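Local coordinates for protein alkylpurine DNA glycosylase AlkC (Pseudomonas fluorescens, PDB 5VHV) that excises alkylated purine bases from damaged DNA as a glycosylase of base excision repair, without flipping the damaged nucleotide out of the helix, at residues P89-V92 against A93-R97; G237-R240 against A241-M245. One frame throughout, in Å; residues are numbered along the deposited sequence.

Contact 1 of 2, residues P89-V92 against A93-R97; sequences PHYV and ASYGR
Tyr95 turns the edge of its ring toward the face of Tyr91, one helical turn earlier. The pair is T-shaped, with ring centroids 4.8 Å apart and planes at 62°. Tyr95 CD2 does most of the touching: it sits over the centre of the Tyr91 ring and comes 3.5 Å from Tyr91 CE2. Tyr91 presents this face because its CG lies anti to the backbone N (chi1 -178°), which swings the ring along the helix toward Tyr95. Beside the rings, Ser94 OG donates to His90 O at 3.0 Å, from above the carbonyl plane. Ser94 N donates to His90 O as well, at 2.9 Å, so two bonds grip that oxygen. The hydroxyl also lies over one face of the His90 imidazole, with Ser94 OG 3.3 Å from His90 NE2. All this belongs to the last turns of helix 87-95, within the helical-repeat part of the enzyme. The helix ends at Tyr95; Gly96 is the first residue to leave helical geometry, yet Gly96 N still donates to Val92 O at 2.8 Å, with a bent N-H...O angle of 130°. With an alanine at Tyr91, the Tyr95 edge would probably lose its aromatic face and a gap is likely to open against helix 65-75. On that helix Tyr65, Thr68 and Leu72 pack on Tyr91, while His58 of helix 46-60 stacks on Tyr95.

Contact 2 of 2, residues G237-R240 against A241-M245; sequences GNTR and ALTLM
An N-cap opens the short helix 239-244, directly after the Schellman motif at Gly237 that closes helix 231-235. Asn238 is the capping residue. Its OD1 accepts from Ala241 N at 2.8 Å, in the plane of the amide carbonyl and with an N-H...O angle of 158°. A trans chi1 (-178°) sets the amide beside its own carbonyl carbon, within reach of Ala241 N. Asn238 O takes the next amide, that of Leu242 N, at 2.9 Å and almost straight (172°). Leu242 CD1 folds back to 3.8 Å from Gly237 C, so the leucine covers the junction between the two helices. One residue on, Thr239 O accepts twice. Thr243 N and Thr243 OG1 reach Thr239 O from opposite faces of its plane, with Thr243 OG1 at 2.7 Å. Arg240 O receives Leu244 N, while the guanidinium of Arg240 leaves the helix to form a salt bridge with Glu213 on helix 205-213. Leu209 of that helix also meets Asn238 and Ala241. A first-turn N-H has no preceding helical carbonyl to bond to, and the Asn238 amide makes good that lack; the Thr243 hydroxyl, its proton given to Thr239 O, is held to its own helix.

Overall arrangement
From the N terminus, contact 1 comes first, at the C-terminal end of helix 87-95. Contact 2 follows much later, at the start of helix 239-244. Each lies within one continuous run of chain, so neither closes a long loop, and the two are in series without nesting or crossing. Residues 89-97 sit among helices 46-60, 65-75, 100-110 and 119-126. Residues 237-245 pack on helices 205-213 and 231-235, in the last helix before the C-terminal beta-sheet region that begins with strand 253-265. The contacts lie on opposite sides of the chain's centre, their own centres about 43 Å apart. Each comes within about 10 Å of the bound DNA at its nearest atom.

Contact 1 of 2, residues P89-V92 against A93-R97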
ATOM      1  N   PRO A  89       7.267  -5.215  17.933  1.00 13.61           N
ATOM      2  CA  PRO A  89       7.572  -3.786  17.739  1.00 15.00           C
ATOM      3  C   PRO A  89       6.605  -2.865  18.460  1.00 12.05           C
ATOM      4  O   PRO A  89       7.013  -1.798  18.941  1.00 12.56           O
ATOM      5  CB  PRO A  89       7.514  -3.611  16.206  1.00 16.52           C
ATOM      6  CG  PRO A  89       6.950  -4.864  15.678  1.00 21.87           C
ATOM      7  CD  PRO A  89       7.155  -5.946  16.655  1.00 16.36           C
ATOM      8  N   HIS A  90       5.339  -3.256  18.601  1.00 12.54           N
ATOM      9  CA  HIS A  90       4.409  -2.418  19.340  1.00 11.85           C
ATOM     10  C   HIS A  90       4.863  -2.223  20.783  1.00 12.82           C
ATOM     11  O   HIS A  90       4.769  -1.115  21.326  1.00 14.44           O
ATOM     12  CB  HIS A  90       3.002  -3.003  19.326  1.00 12.67           C
ATOM     13  CG  HIS A  90       1.986  -2.086  19.930  1.00 15.72           C
ATOM     14  ND1 HIS A  90       1.483  -0.983  19.266  1.00 19.06           N
ATOM     15  CD2 HIS A  90       1.433  -2.065  21.167  1.00 14.89           C
ATOM     16  CE1 HIS A  90       0.640  -0.342  20.066  1.00 19.56           C
ATOM     17  NE2 HIS A  90       0.591  -0.985  21.222  1.00 16.89           N
ATOM     18  N   TYR A  91       5.356  -3.294  21.415  1.00 14.50           N
ATOM     19  CA  TYR A  91       5.858  -3.184  22.779  1.00 13.74           C
ATOM     20  C   TYR A  91       6.992  -2.163  22.847  1.00 15.35           C
ATOM     21  O   TYR A  91       7.053  -1.337  23.762  1.00 14.38           O
ATOM     22  CB  TYR A  91       6.300  -4.578  23.261  1.00 15.37           C
ATOM     23  CG  TYR A  91       6.792  -4.588  24.685  1.00 15.42           C
ATOM     24  CD1 TYR A  91       8.066  -4.161  24.974  1.00 17.14           C
ATOM     25  CD2 TYR A  91       5.980  -5.024  25.743  1.00 15.33           C
ATOM     26  CE1 TYR A  91       8.530  -4.121  26.254  1.00 18.04           C
ATOM     27  CE2 TYR A  91       6.445  -4.986  27.041  1.00 17.11           C
ATOM     28  CZ  TYR A  91       7.725  -4.538  27.282  1.00 17.68           C
ATOM     29  OH  TYR A  91       8.229  -4.465  28.559  1.00 21.94           O
ATOM     30  N   VAL A  92       7.874  -2.169  21.851  1.00 14.34           N
ATOM     31  CA  VAL A  92       8.993  -1.229  21.833  1.00 13.62           C
ATOM     32  C   VAL A  92       8.491   0.210  21.709  1.00 11.53           C
ATOM     33  O   VAL A  92       8.982   1.123  22.383  1.00 15.28           O
ATOM     34  CB  VAL A  92       9.954  -1.598  20.681  1.00 13.43           C
ATOM     35  CG1 VAL A  92      10.999  -0.516  20.489  1.00 15.82           C
ATOM     36  CG2 VAL A  92      10.586  -2.948  20.929  1.00 15.49           C
ATOM     37  N   ALA A  93       7.557   0.450  20.788  1.00 12.36           N
ATOM     38  CA  ALA A  93       7.026   1.805  20.628  1.00 14.42           C
ATOM     39  C   ALA A  93       6.283   2.276  21.873  1.00 14.30           C
ATOM     40  O   ALA A  93       6.314   3.470  22.204  1.00 15.55           O
ATOM     41  CB  ALA A  93       6.104   1.862  19.420  1.00 16.45           C
ATOM     42  N   SER A  94       5.627   1.351  22.579  1.00 16.10           N
ATOM     43  CA  SER A  94       4.844   1.705  23.757  1.00 14.59           C
ATOM     44  C   SER A  94       5.733   2.046  24.943  1.00 14.60           C
ATOM     45  O   SER A  94       5.481   3.028  25.652  1.00 14.92           O
ATOM     46  CB  SER A  94       3.897   0.560  24.129  1.00 14.65           C
ATOM     47  OG  SER A  94       2.904   0.325  23.123  1.00 15.81           O
ATOM     48  N   TYR A  95       6.757   1.227  25.205  1.00 15.71           N
ATOM     49  CA  TYR A  95       7.484   1.274  26.467  1.00 16.28           C
ATOM     50  C   TYR A  95       8.948   1.671  26.315  1.00 17.36           C
ATOM     51  O   TYR A  95       9.645   1.813  27.334  1.00 14.84           O
ATOM     52  CB  TYR A  95       7.365  -0.088  27.181  1.00 16.63           C
ATOM     53  CG  TYR A  95       5.909  -0.517  27.260  1.00 13.53           C
ATOM     54  CD1 TYR A  95       4.977   0.257  27.951  1.00 16.05           C
ATOM     55  CD2 TYR A  95       5.465  -1.639  26.607  1.00 13.14           C
ATOM     56  CE1 TYR A  95       3.622  -0.108  27.991  1.00 13.94           C
ATOM     57  CE2 TYR A  95       4.117  -2.022  26.646  1.00 13.70           C
ATOM     58  CZ  TYR A  95       3.204  -1.246  27.332  1.00 14.42           C
ATOM     59  OH  TYR A  95       1.890  -1.641  27.323  1.00 16.07           O
ATOM     60  N   GLY A  96       9.420   1.888  25.087  1.00 18.46           N
ATOM     61  CA  GLY A  96      10.821   2.142  24.808  1.00 21.32           C
ATOM     62  C   GLY A  96      11.194   3.570  24.466  1.00 21.37           C
ATOM     63  O   GLY A  96      12.328   3.808  24.025  1.00 19.06           O
ATOM     64  N   ARG A  97      10.306   4.541  24.685  1.00 19.09           N
ATOM     65  CA  ARG A  97      10.547   5.919  24.238  1.00 21.83           C
ATOM     66  C   ARG A  97      11.757   6.572  24.917  1.00 34.13           C
ATOM     67  O   ARG A  97      12.405   7.446  24.317  1.00 27.50           O
ATOM     68  CB  ARG A  97       9.308   6.779  24.503  1.00 27.33           C
ATOM     69  CG  ARG A  97       8.045   6.448  23.689  1.00 53.01           C
ATOM     70  CD  ARG A  97       6.939   7.468  24.031  1.00 62.92           C
ATOM     71  NE  ARG A  97       5.614   7.117  23.518  1.00 45.53           N
ATOM     72  CZ  ARG A  97       5.066   7.611  22.405  1.00 70.27           C
ATOM     73  NH1 ARG A  97       5.718   8.490  21.650  0.67 61.43           N
ATOM     74  NH2 ARG A  97       3.850   7.222  22.036  0.60 67.25           N
TER

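Contact 2 of 2, residues G237-R240 against A241-M245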
ATOM      1  N   GLY A 237      -4.021  10.937 -16.272  1.00 19.06           N
ATOM      2  CA  GLY A 237      -3.699  11.469 -17.584  1.00 18.75           C
ATOM      3  C   GLY A 237      -2.594  12.496 -17.571  1.00 18.05           C
ATOM      4  O   GLY A 237      -2.489  13.294 -18.506  1.00 19.13           O
ATOM      5  N   ASN A 238      -1.758  12.495 -16.544  1.00 17.84           N
ATOM      6  CA  ASN A 238      -0.670  13.465 -16.442  1.00 19.10           C
ATOM      7  C   ASN A 238       0.317  13.279 -17.593  1.00 22.72           C
ATOM      8  O   ASN A 238       0.867  12.189 -17.774  1.00 19.45           O
ATOM      9  CB  ASN A 238       0.039  13.302 -15.098  1.00 17.71           C
ATOM     10  CG  ASN A 238       1.152  14.301 -14.910  1.00 26.69           C
ATOM     11  OD1 ASN A 238       2.253  14.121 -15.416  1.00 23.22           O
ATOM     12  ND2 ASN A 238       0.872  15.363 -14.177  1.00 26.00           N
ATOM     13  N   THR A 239       0.552  14.352 -18.369  1.00 23.92           N
ATOM     14  CA  THR A 239       1.367  14.232 -19.579  1.00 23.71           C
ATOM     15  C   THR A 239       2.824  13.905 -19.255  1.00 23.31           C
ATOM     16  O   THR A 239       3.448  13.084 -19.943  1.00 26.05           O
ATOM     17  CB  THR A 239       1.290  15.527 -20.389  1.00 25.74           C
ATOM     18  OG1 THR A 239      -0.086  15.870 -20.572  1.00 27.56           O
ATOM     19  CG2 THR A 239       1.956  15.338 -21.750  1.00 32.55           C
ATOM     20  N   ARG A 240       3.384  14.547 -18.225  1.00 25.99           N
ATOM     21  CA  ARG A 240       4.768  14.269 -17.843  1.00 21.62           C
ATOM     22  C   ARG A 240       4.934  12.821 -17.409  1.00 20.49           C
ATOM     23  O   ARG A 240       5.915  12.161 -17.769  1.00 21.11           O
ATOM     24  CB  ARG A 240       5.203  15.202 -16.721  1.00 20.54           C
ATOM     25  CG  ARG A 240       5.542  16.620 -17.187  1.00 26.75           C
ATOM     26  CD  ARG A 240       5.734  17.513 -15.993  1.00 29.93           C
ATOM     27  NE  ARG A 240       7.041  17.308 -15.373  1.00 26.54           N
ATOM     28  CZ  ARG A 240       7.455  17.908 -14.268  1.00 25.95           C
ATOM     29  NH1 ARG A 240       6.656  18.735 -13.609  1.00 27.60           N
ATOM     30  NH2 ARG A 240       8.677  17.674 -13.817  1.00 27.30           N
ATOM     31  N   ALA A 241       3.970  12.306 -16.657  1.00 18.48           N
ATOM     32  CA  ALA A 241       4.036  10.908 -16.231  1.00 22.60           C
ATOM     33  C   ALA A 241       3.894   9.957 -17.415  1.00 23.04           C
ATOM     34  O   ALA A 241       4.654   8.992 -17.537  1.00 20.83           O
ATOM     35  CB  ALA A 241       2.957  10.640 -15.190  1.00 17.75           C
ATOM     36  N   LEU A 242       2.906  10.188 -18.289  1.00 21.27           N
ATOM     37  CA  LEU A 242       2.771   9.343 -19.469  1.00 21.42           C
ATOM     38  C   LEU A 242       4.025   9.399 -20.338  1.00 22.31           C
ATOM     39  O   LEU A 242       4.439   8.386 -20.915  1.00 23.00           O
ATOM     40  CB  LEU A 242       1.538   9.767 -20.269  1.00 20.13           C
ATOM     41  CG  LEU A 242       0.222   9.295 -19.624  1.00 20.18           C
ATOM     42  CD1 LEU A 242      -0.973  10.124 -20.122  1.00 24.51           C
ATOM     43  CD2 LEU A 242       0.015   7.828 -19.913  1.00 23.52           C
ATOM     44  N   THR A 243       4.643  10.576 -20.441  1.00 23.12           N
ATOM     45  CA  THR A 243       5.843  10.709 -21.258  1.00 27.86           C
ATOM     46  C   THR A 243       6.973   9.855 -20.696  1.00 31.14           C
ATOM     47  O   THR A 243       7.736   9.237 -21.451  1.00 25.21           O
ATOM     48  CB  THR A 243       6.258  12.183 -21.342  1.00 24.28           C
ATOM     49  OG1 THR A 243       5.244  12.947 -22.016  1.00 24.37           O
ATOM     50  CG2 THR A 243       7.579  12.354 -22.124  1.00 28.00           C
ATOM     51  N   LEU A 244       7.102   9.804 -19.372  1.00 26.22           N
ATOM     52  CA  LEU A 244       8.109   8.929 -18.781  1.00 22.43           C
ATOM     53  C   LEU A 244       7.852   7.471 -19.138  1.00 26.35           C
ATOM     54  O   LEU A 244       8.793   6.685 -19.221  1.00 24.42           O
ATOM     55  CB  LEU A 244       8.145   9.117 -17.251  1.00 21.55           C
ATOM     56  CG  LEU A 244       8.857  10.390 -16.806  1.00 23.32           C
ATOM     57  CD1 LEU A 244       8.466  10.722 -15.384  1.00 23.33           C
ATOM     58  CD2 LEU A 244      10.365  10.245 -16.925  1.00 25.22           C
ATOM     59  N   MET A 245       6.593   7.095 -19.369  1.00 23.53           N
ATOM     60  CA  MET A 245       6.255   5.737 -19.771  1.00 26.91           C
ATOM     61  C   MET A 245       6.302   5.528 -21.281  1.00 23.83           C
ATOM     62  O   MET A 245       5.980   4.431 -21.749  1.00 27.04           O
ATOM     63  CB  MET A 245       4.859   5.374 -19.243  1.00 23.60           C
ATOM     64  CG  MET A 245       4.746   5.476 -17.732  1.00 26.64           C
ATOM     65  SD  MET A 245       5.792   4.258 -16.926  1.00 28.79           S
ATOM     66  CE  MET A 245       7.211   5.218 -16.441  1.00 26.37           C
TER